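Local coordinates for protein yersinopine dehydrogenase (Yersinia pestis, PDB 6C4M) that catalyses the NADPH-dependent reductive condensation of pyruvate with an aminobutanoate intermediate, the last step in making the metallophore yersinopine, at residues 214-220 against 244-250; 320-326 against 341-346. Residue numbers count along the deposited sequence, not the author numbering.

Contact 1 of 2, residues 214-220 against 244-250; sequences YLANQWG and CSNLLAA
How a beta-alpha-beta crossover is closed and left again is illustrated here: strand 203-217 leads through helix 225-235 into the parallel neighbouring strand 240-243, and the chain leaving that neighbour turns into helix 247-251 beside strand 203-217. Residues 214-216 are extended, and a type I turn from Asn217 to Gly220 follows, with Gly220 N hydrogen-bonded to Asn217 O (3.1 Å). CA atoms approach to 5.0 Å for Leu215 and Ala250, 5.1 Å for Ala216 and Cys244, and 4.5 Å for Gly220 and Ser245.

Cys244 N donates to Leu215 O (2.9 Å), prolonging the parallel pairing by one bond. Asn246 (chi1 p) is the N-cap, its OD1 accepting from Ala249 N at 2.8 Å. One water joins Gln218 O to Leu247 N, 3.2 Å from each. Tyr214 OH is hydrogen-bonded to Asp328.

Apolar packing centres on Ala216, whose side chain points at the helix start: its CB lies 4.0 Å from Cys244 CB and 4.2 Å from Ala250 CB. The methyl also sits snugly, Ala216 CB being 3.1 Å from the carbonyl Asn246 O. Leu247 (m, t) sets CD1 3.7 Å from Gln218 CB. Tyr214 (chi1 m) presents its ring edge to Cys244 SG, 5.2 Å from the centroid.

Gly220, with phi 65°, comes so close that a CB would clash with Ser245 O; its CA makes a C-H...O contact to that oxygen at 3.2 Å.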
ATOM      1  N   TYR A 214      22.186   5.878 -19.040  1.00 28.59           N
ATOM      2  CA  TYR A 214      22.921   7.127 -19.125  1.00 31.19           C
ATOM      3  C   TYR A 214      24.403   6.790 -19.142  1.00 34.35           C
ATOM      4  O   TYR A 214      24.848   5.933 -18.381  1.00 30.29           O
ATOM      5  CB  TYR A 214      22.600   8.036 -17.937  1.00 30.26           C
ATOM      6  CG  TYR A 214      21.174   8.502 -17.897  1.00 29.92           C
ATOM      7  CD1 TYR A 214      20.193   7.732 -17.293  1.00 32.07           C
ATOM      8  CD2 TYR A 214      20.799   9.711 -18.470  1.00 33.50           C
ATOM      9  CE1 TYR A 214      18.874   8.151 -17.265  1.00 32.36           C
ATOM     10  CE2 TYR A 214      19.474  10.137 -18.445  1.00 36.23           C
ATOM     11  CZ  TYR A 214      18.530   9.357 -17.819  1.00 33.51           C
ATOM     12  OH  TYR A 214      17.227   9.757 -17.802  1.00 37.59           O
ATOM     13  N   LEU A 215      25.171   7.428 -20.023  1.00 30.49           N
ATOM     14  CA  LEU A 215      26.597   7.176 -19.977  1.00 32.25           C
ATOM     15  C   LEU A 215      27.374   8.435 -20.326  1.00 34.40           C
ATOM     16  O   LEU A 215      26.817   9.430 -20.796  1.00 31.09           O
ATOM     17  CB  LEU A 215      26.964   5.993 -20.869  1.00 35.77           C
ATOM     18  CG  LEU A 215      26.659   6.045 -22.366  1.00 46.23           C
ATOM     19  CD1 LEU A 215      27.475   7.049 -23.019  1.00 51.59           C
ATOM     20  CD2 LEU A 215      26.948   4.689 -23.000  1.00 45.24           C
ATOM     21  N   ALA A 216      28.687   8.367 -20.090  1.00 29.70           N
ATOM     22  CA  ALA A 216      29.599   9.472 -20.363  1.00 27.18           C
ATOM     23  C   ALA A 216      31.024   8.941 -20.285  1.00 30.18           C
ATOM     24  O   ALA A 216      31.283   7.917 -19.654  1.00 29.02           O
ATOM     25  CB  ALA A 216      29.407  10.618 -19.356  1.00 29.80           C
ATOM     26  N   ASN A 217      31.941   9.632 -20.968  1.00 33.36           N
ATOM     27  CA  ASN A 217      33.365   9.478 -20.732  1.00 30.64           C
ATOM     28  C   ASN A 217      33.877  10.729 -20.043  1.00 31.05           C
ATOM     29  O   ASN A 217      33.141  11.689 -19.822  1.00 34.41           O
ATOM     30  CB  ASN A 217      34.113   9.215 -22.035  1.00 37.06           C
ATOM     31  CG  ASN A 217      33.975  10.349 -23.024  1.00 37.46           C
ATOM     32  OD1 ASN A 217      33.996  11.524 -22.655  1.00 41.93           O
ATOM     33  ND2 ASN A 217      33.850  10.000 -24.291  1.00 38.29           N
ATOM     34  N   GLN A 218      35.136  10.692 -19.649  1.00 29.31           N
ATOM     35  CA  GLN A 218      35.648  11.776 -18.838  1.00 33.63           C
ATOM     36  C   GLN A 218      35.646  13.104 -19.574  1.00 36.73           C
ATOM     37  O   GLN A 218      35.707  14.151 -18.924  1.00 40.36           O
ATOM     38  CB  GLN A 218      37.063  11.449 -18.347  1.00 34.20           C
ATOM     39  CG  GLN A 218      38.180  11.381 -19.414  1.00 31.22           C
ATOM     40  CD  GLN A 218      38.429   9.964 -19.920  1.00 32.70           C
ATOM     41  OE1 GLN A 218      37.505   9.239 -20.274  1.00 28.58           O
ATOM     42  NE2 GLN A 218      39.690   9.555 -19.920  1.00 36.89           N
ATOM     43  N   TRP A 219      35.604  13.097 -20.908  1.00 40.01           N
ATOM     44  CA  TRP A 219      35.632  14.345 -21.660  1.00 39.18           C
ATOM     45  C   TRP A 219      34.233  14.881 -21.971  1.00 43.38           C
ATOM     46  O   TRP A 219      34.110  15.994 -22.489  1.00 46.29           O
ATOM     47  CB  TRP A 219      36.443  14.151 -22.964  1.00 38.52           C
ATOM     48  CG  TRP A 219      37.809  13.537 -22.716  1.00 31.54           C
ATOM     49  CD1 TRP A 219      38.855  14.102 -22.044  1.00 34.95           C
ATOM     50  CD2 TRP A 219      38.258  12.239 -23.127  1.00 31.08           C
ATOM     51  NE1 TRP A 219      39.923  13.245 -22.017  1.00 37.11           N
ATOM     52  CE2 TRP A 219      39.577  12.086 -22.658  1.00 33.37           C
ATOM     53  CE3 TRP A 219      37.669  11.193 -23.846  1.00 39.21           C
ATOM     54  CZ2 TRP A 219      40.324  10.931 -22.880  1.00 34.05           C
ATOM     55  CZ3 TRP A 219      38.408  10.043 -24.070  1.00 38.49           C
ATOM     56  CH2 TRP A 219      39.729   9.918 -23.581  1.00 33.54           C
ATOM     57  N   GLY A 220      33.177  14.137 -21.645  1.00 42.94           N
ATOM     58  CA  GLY A 220      31.848  14.525 -22.100  1.00 48.08           C
ATOM     59  C   GLY A 220      31.688  14.468 -23.608  1.00 43.10           C
ATOM     60  O   GLY A 220      30.775  15.095 -24.156  1.00 49.62           O
ATOM     61  N   CYS A 244      26.005  12.148 -21.255  1.00 31.61           N
ATOM     62  CA  CYS A 244      26.009  13.141 -20.191  1.00 37.15           C
ATOM     63  C   CYS A 244      27.274  13.982 -20.272  1.00 34.70           C
ATOM     64  O   CYS A 244      28.210  13.646 -20.991  1.00 35.93           O
ATOM     65  CB  CYS A 244      25.874  12.460 -18.819  1.00 35.03           C
ATOM     66  SG  CYS A 244      24.346  11.451 -18.730  1.00 34.82           S
ATOM     67  N   SER A 245      27.309  15.078 -19.500  1.00 41.35           N
ATOM     68  CA  SER A 245      28.398  16.049 -19.635  1.00 38.69           C
ATOM     69  C   SER A 245      29.694  15.523 -19.041  1.00 41.69           C
ATOM     70  O   SER A 245      30.776  15.980 -19.411  1.00 39.71           O
ATOM     71  CB  SER A 245      28.056  17.373 -18.946  1.00 41.73           C
ATOM     72  OG  SER A 245      26.839  17.898 -19.418  1.00 60.84           O
ATOM     73  N   ASN A 246      29.600  14.615 -18.081  1.00 38.26           N
ATOM     74  CA  ASN A 246      30.769  14.067 -17.424  1.00 35.31           C
ATOM     75  C   ASN A 246      30.357  12.761 -16.761  1.00 35.99           C
ATOM     76  O   ASN A 246      29.184  12.365 -16.795  1.00 34.65           O
ATOM     77  CB  ASN A 246      31.369  15.082 -16.443  1.00 32.60           C
ATOM     78  CG  ASN A 246      30.379  15.564 -15.419  1.00 39.79           C
ATOM     79  OD1 ASN A 246      29.881  14.787 -14.610  1.00 36.86           O
ATOM     80  ND2 ASN A 246      30.089  16.865 -15.440  1.00 42.65           N
ATOM     81  N   LEU A 247      31.334  12.104 -16.141  1.00 28.59           N
ATOM     82  CA  LEU A 247      31.114  10.778 -15.576  1.00 29.68           C
ATOM     83  C   LEU A 247      30.077  10.840 -14.457  1.00 27.30           C
ATOM     84  O   LEU A 247      29.121  10.061 -14.440  1.00 25.95           O
ATOM     85  CB  LEU A 247      32.441  10.200 -15.058  1.00 32.04           C
ATOM     86  CG  LEU A 247      33.447   9.968 -16.195  1.00 32.40           C
ATOM     87  CD1 LEU A 247      34.906  10.006 -15.698  1.00 30.64           C
ATOM     88  CD2 LEU A 247      33.128   8.634 -16.932  1.00 29.93           C
ATOM     89  N   LEU A 248      30.217  11.805 -13.552  1.00 33.80           N
ATOM     90  CA  LEU A 248      29.273  11.919 -12.438  1.00 35.98           C
ATOM     91  C   LEU A 248      27.865  12.220 -12.940  1.00 38.71           C
ATOM     92  O   LEU A 248      26.881  11.739 -12.361  1.00 33.44           O
ATOM     93  CB  LEU A 248      29.749  13.010 -11.490  1.00 38.40           C
ATOM     94  CG  LEU A 248      29.598  12.972  -9.973  1.00 45.48           C
ATOM     95  CD1 LEU A 248      29.751  11.578  -9.328  1.00 40.59           C
ATOM     96  CD2 LEU A 248      30.659  13.920  -9.445  1.00 42.79           C
ATOM     97  N   ALA A 249      27.751  12.994 -14.026  1.00 31.95           N
ATOM     98  CA  ALA A 249      26.452  13.348 -14.566  1.00 30.55           C
ATOM     99  C   ALA A 249      25.730  12.156 -15.172  1.00 33.27           C
ATOM    100  O   ALA A 249      24.527  12.249 -15.423  1.00 32.02           O
ATOM    101  CB  ALA A 249      26.582  14.447 -15.610  1.00 36.31           C
ATOM    102  N   ALA A 250      26.431  11.052 -15.432  1.00 26.94           N
ATOM    103  CA  ALA A 250      25.762   9.790 -15.751  1.00 29.64           C
ATOM    104  C   ALA A 250      25.543   8.938 -14.497  1.00 28.72           C
ATOM    105  O   ALA A 250      24.484   8.310 -14.358  1.00 24.00           O
ATOM    106  CB  ALA A 250      26.575   8.980 -16.759  1.00 27.27           C
TER
HETATM  107  O   HOH W   1      34.240  13.393 -16.144  1.00 50.58           O

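Contact 2 of 2, residues 320-326 against 341-346; sequences NLLRFLN and WIDEFP
Two consecutive helices, joined by a loop, show how one capping residue can serve both. Leu321 packs on Tyr258 of helix 255-264, which carries the inferred proton donor/acceptor His260, about 11 Å from Leu321 between side chains. Asn320, N-cap of helix 321-329, adopts chi1 t and chi2 near -22°, so that OD1 accepts from Arg323 N (3.0 Å). CA atoms lie 5.0 Å apart for Arg323 and Ile342, 6.1 Å for Asn320 and Pro346; Phe345 (chi1 t) and Pro346 belong to a 3-10 segment.

Leu322 (t, p) points into the partner segment, its CB 3.9 Å from the Phe345 ring centroid (CH-pi, over the face), its CG 4.1 Å from Ile342 CG1. Ile342 (m, t) brings CG2 to 3.7 Å from Arg323 CB and CD1 to 3.6 Å from ND2 of Asn326, whose OD1 is held by Val332 N. Arg323 extends away to a salt bridge with Asp328. The hydrogen bond across the segments runs from Asn320 ND2 to Ile342 O at 2.8 Å, N-H...O angle 164°.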
ATOM      1  N   ASN A 320      15.791  14.432 -10.766  1.00 28.20           N
ATOM      2  CA  ASN A 320      14.420  14.330 -10.259  1.00 28.15           C
ATOM      3  C   ASN A 320      14.177  12.868  -9.906  1.00 26.28           C
ATOM      4  O   ASN A 320      13.943  12.035 -10.789  1.00 29.89           O
ATOM      5  CB  ASN A 320      13.439  14.813 -11.321  1.00 35.07           C
ATOM      6  CG  ASN A 320      11.965  14.697 -10.866  1.00 31.48           C
ATOM      7  OD1 ASN A 320      11.643  13.912  -9.980  1.00 29.22           O
ATOM      8  ND2 ASN A 320      11.077  15.452 -11.520  1.00 32.61           N
ATOM      9  N   LEU A 321      14.237  12.549  -8.607  1.00 31.57           N
ATOM     10  CA  LEU A 321      14.173  11.153  -8.186  1.00 31.31           C
ATOM     11  C   LEU A 321      12.892  10.479  -8.655  1.00 32.49           C
ATOM     12  O   LEU A 321      12.923   9.377  -9.214  1.00 31.00           O
ATOM     13  CB  LEU A 321      14.309  11.057  -6.669  1.00 28.91           C
ATOM     14  CG  LEU A 321      14.125   9.647  -6.108  1.00 29.64           C
ATOM     15  CD1 LEU A 321      15.154   8.666  -6.665  1.00 33.39           C
ATOM     16  CD2 LEU A 321      14.174   9.699  -4.587  1.00 34.78           C
ATOM     17  N   LEU A 322      11.747  11.123  -8.445  1.00 31.21           N
ATOM     18  CA  LEU A 322      10.489  10.454  -8.750  1.00 34.29           C
ATOM     19  C   LEU A 322      10.308  10.279 -10.267  1.00 33.01           C
ATOM     20  O   LEU A 322       9.916   9.198 -10.733  1.00 27.18           O
ATOM     21  CB  LEU A 322       9.322  11.229  -8.104  1.00 30.43           C
ATOM     22  CG  LEU A 322       7.951  10.575  -8.251  1.00 28.86           C
ATOM     23  CD1 LEU A 322       7.907   9.138  -7.694  1.00 29.08           C
ATOM     24  CD2 LEU A 322       6.815  11.435  -7.650  1.00 32.95           C
ATOM     25  N   ARG A 323      10.665  11.299 -11.060  1.00 30.74           N
ATOM     26  CA  ARG A 323      10.652  11.139 -12.521  1.00 36.70           C
ATOM     27  C   ARG A 323      11.571  10.004 -12.963  1.00 34.81           C
ATOM     28  O   ARG A 323      11.197   9.196 -13.824  1.00 32.36           O
ATOM     29  CB  ARG A 323      11.060  12.443 -13.226  1.00 35.21           C
ATOM     30  CG  ARG A 323      10.960  12.407 -14.802  1.00 33.58           C
ATOM     31  CD  ARG A 323      12.012  13.298 -15.501  1.00 39.02           C
ATOM     32  NE  ARG A 323      13.320  12.831 -15.087  1.00 43.54           N
ATOM     33  CZ  ARG A 323      13.884  11.704 -15.506  1.00 40.94           C
ATOM     34  NH1 ARG A 323      13.294  10.943 -16.431  1.00 39.87           N
ATOM     35  NH2 ARG A 323      15.060  11.357 -15.003  1.00 41.17           N
ATOM     36  N   PHE A 324      12.778   9.940 -12.395  1.00 31.22           N
ATOM     37  CA  PHE A 324      13.718   8.865 -12.724  1.00 33.19           C
ATOM     38  C   PHE A 324      13.123   7.502 -12.388  1.00 28.90           C
ATOM     39  O   PHE A 324      13.140   6.585 -13.215  1.00 29.86           O
ATOM     40  CB  PHE A 324      15.033   9.091 -11.965  1.00 30.74           C
ATOM     41  CG  PHE A 324      16.042   7.973 -12.108  1.00 32.32           C
ATOM     42  CD1 PHE A 324      16.670   7.728 -13.333  1.00 37.27           C
ATOM     43  CD2 PHE A 324      16.407   7.204 -11.007  1.00 36.70           C
ATOM     44  CE1 PHE A 324      17.617   6.710 -13.463  1.00 37.77           C
ATOM     45  CE2 PHE A 324      17.360   6.191 -11.129  1.00 39.75           C
ATOM     46  CZ  PHE A 324      17.972   5.954 -12.355  1.00 37.91           C
ATOM     47  N   LEU A 325      12.618   7.339 -11.163  1.00 31.36           N
ATOM     48  CA  LEU A 325      12.032   6.055 -10.781  1.00 33.34           C
ATOM     49  C   LEU A 325      10.889   5.665 -11.702  1.00 33.82           C
ATOM     50  O   LEU A 325      10.783   4.507 -12.125  1.00 33.95           O
ATOM     51  CB  LEU A 325      11.513   6.105  -9.354  1.00 31.78           C
ATOM     52  CG  LEU A 325      12.532   6.358  -8.261  1.00 36.11           C
ATOM     53  CD1 LEU A 325      11.823   6.560  -6.893  1.00 34.14           C
ATOM     54  CD2 LEU A 325      13.521   5.206  -8.170  1.00 37.32           C
ATOM     55  N   ASN A 326       9.984   6.600 -11.969  1.00 30.49           N
ATOM     56  CA  ASN A 326       8.795   6.243 -12.728  1.00 33.24           C
ATOM     57  C   ASN A 326       9.122   6.134 -14.213  1.00 35.00           C
ATOM     58  O   ASN A 326       8.820   5.117 -14.845  1.00 31.42           O
ATOM     59  CB  ASN A 326       7.694   7.279 -12.506  1.00 31.95           C
ATOM     60  CG  ASN A 326       6.342   6.826 -13.023  1.00 31.17           C
ATOM     61  OD1 ASN A 326       5.600   6.121 -12.344  1.00 35.27           O
ATOM     62  ND2 ASN A 326       6.017   7.233 -14.249  1.00 35.36           N
ATOM     63  N   TRP A 341       2.872  15.163  -9.677  1.00 31.24           N
ATOM     64  CA  TRP A 341       3.813  14.768  -8.628  1.00 32.53           C
ATOM     65  C   TRP A 341       5.197  14.471  -9.227  1.00 30.98           C
ATOM     66  O   TRP A 341       6.233  14.828  -8.654  1.00 30.57           O
ATOM     67  CB  TRP A 341       3.259  13.563  -7.852  1.00 28.87           C
ATOM     68  CG  TRP A 341       2.477  13.926  -6.570  1.00 30.75           C
ATOM     69  CD1 TRP A 341       2.292  15.174  -6.032  1.00 30.30           C
ATOM     70  CD2 TRP A 341       1.798  13.014  -5.693  1.00 27.78           C
ATOM     71  NE1 TRP A 341       1.556  15.087  -4.876  1.00 29.91           N
ATOM     72  CE2 TRP A 341       1.246  13.772  -4.648  1.00 29.84           C
ATOM     73  CE3 TRP A 341       1.623  11.625  -5.686  1.00 28.39           C
ATOM     74  CZ2 TRP A 341       0.517  13.190  -3.612  1.00 33.32           C
ATOM     75  CZ3 TRP A 341       0.927  11.054  -4.664  1.00 29.59           C
ATOM     76  CH2 TRP A 341       0.376  11.829  -3.631  1.00 31.42           C
ATOM     77  N   ILE A 342       5.215  13.848 -10.397  1.00 31.75           N
ATOM     78  CA  ILE A 342       6.466  13.492 -11.058  1.00 31.22           C
ATOM     79  C   ILE A 342       7.209  14.743 -11.511  1.00 33.06           C
ATOM     80  O   ILE A 342       8.396  14.923 -11.210  1.00 28.84           O
ATOM     81  CB  ILE A 342       6.159  12.542 -12.222  1.00 29.87           C
ATOM     82  CG1 ILE A 342       5.791  11.174 -11.643  1.00 28.99           C
ATOM     83  CG2 ILE A 342       7.348  12.454 -13.223  1.00 35.14           C
ATOM     84  CD1 ILE A 342       5.044  10.267 -12.611  1.00 32.13           C
ATOM     85  N   ASP A 343       6.516  15.627 -12.232  1.00 32.80           N
ATOM     86  CA  ASP A 343       7.189  16.770 -12.853  1.00 38.56           C
ATOM     87  C   ASP A 343       7.646  17.771 -11.815  1.00 35.90           C
ATOM     88  O   ASP A 343       8.653  18.452 -12.008  1.00 38.24           O
ATOM     89  CB  ASP A 343       6.266  17.516 -13.844  1.00 39.35           C
ATOM     90  CG  ASP A 343       5.809  16.660 -15.002  1.00 44.97           C
ATOM     91  OD1 ASP A 343       6.527  15.697 -15.331  1.00 37.97           O
ATOM     92  OD2 ASP A 343       4.725  16.966 -15.570  1.00 48.70           O
ATOM     93  N   GLU A 344       6.892  17.919 -10.736  1.00 34.71           N
ATOM     94  CA  GLU A 344       7.175  18.963  -9.766  1.00 38.30           C
ATOM     95  C   GLU A 344       7.880  18.426  -8.532  1.00 35.43           C
ATOM     96  O   GLU A 344       8.179  19.208  -7.623  1.00 38.09           O
ATOM     97  CB  GLU A 344       5.867  19.681  -9.380  1.00 36.67           C
ATOM     98  CG  GLU A 344       5.092  20.249 -10.588  1.00 37.31           C
ATOM     99  CD  GLU A 344       3.846  21.076 -10.207  1.00 50.65           C
ATOM    100  OE1 GLU A 344       3.456  21.110  -9.010  1.00 48.91           O
ATOM    101  OE2 GLU A 344       3.248  21.698 -11.123  1.00 49.47           O
ATOM    102  N   PHE A 345       8.166  17.120  -8.487  1.00 36.27           N
ATOM    103  CA  PHE A 345       8.728  16.484  -7.288  1.00 35.75           C
ATOM    104  C   PHE A 345       9.803  17.313  -6.606  1.00 37.26           C
ATOM    105  O   PHE A 345       9.724  17.480  -5.381  1.00 34.61           O
ATOM    106  CB  PHE A 345       9.305  15.097  -7.608  1.00 32.30           C
ATOM    107  CG  PHE A 345       9.867  14.387  -6.403  1.00 34.10           C
ATOM    108  CD1 PHE A 345       9.029  13.745  -5.487  1.00 33.73           C
ATOM    109  CD2 PHE A 345      11.226  14.362  -6.180  1.00 32.11           C
ATOM    110  CE1 PHE A 345       9.553  13.090  -4.391  1.00 31.81           C
ATOM    111  CE2 PHE A 345      11.748  13.724  -5.085  1.00 34.12           C
ATOM    112  CZ  PHE A 345      10.907  13.089  -4.188  1.00 35.59           C
ATOM    113  N   PRO A 346      10.810  17.849  -7.302  1.00 35.99           N
ATOM    114  CA  PRO A 346      11.885  18.549  -6.587  1.00 39.62           C
ATOM    115  C   PRO A 346      11.412  19.817  -5.914  1.00 43.14           C
ATOM    116  O   PRO A 346      12.038  20.245  -4.940  1.00 44.24           O
ATOM    117  CB  PRO A 346      12.924  18.841  -7.687  1.00 43.82           C
ATOM    118  CG  PRO A 346      12.550  17.960  -8.861  1.00 35.11           C
ATOM    119  CD  PRO A 346      11.038  17.827  -8.756  1.00 35.71           C
TER

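In the fold
The two contacts contrast the end of a sheet strand with a pair of packed helices. Contact 1, partly buried and nearer the centre of the chain, joins a strand to the start of a helix in the coenzyme-binding half; contact 2 is largely buried yet farther out, joins two helices, and touches the second subunit through Trp341, which packs on its Pro294. They share no helix or strand. Main-chain pairing and small alanines set contact 1, whereas contact 2 relies on larger leucine, isoleucine and phenylalanine side chains and a side-chain amide. Although their centres lie 21 Å apart, they meet where Tyr214 CE1 packs 4.3 Å from Phe324 CE1, and Asp328 accepts a hydrogen bond from Tyr214 OH and forms a salt bridge with Arg323.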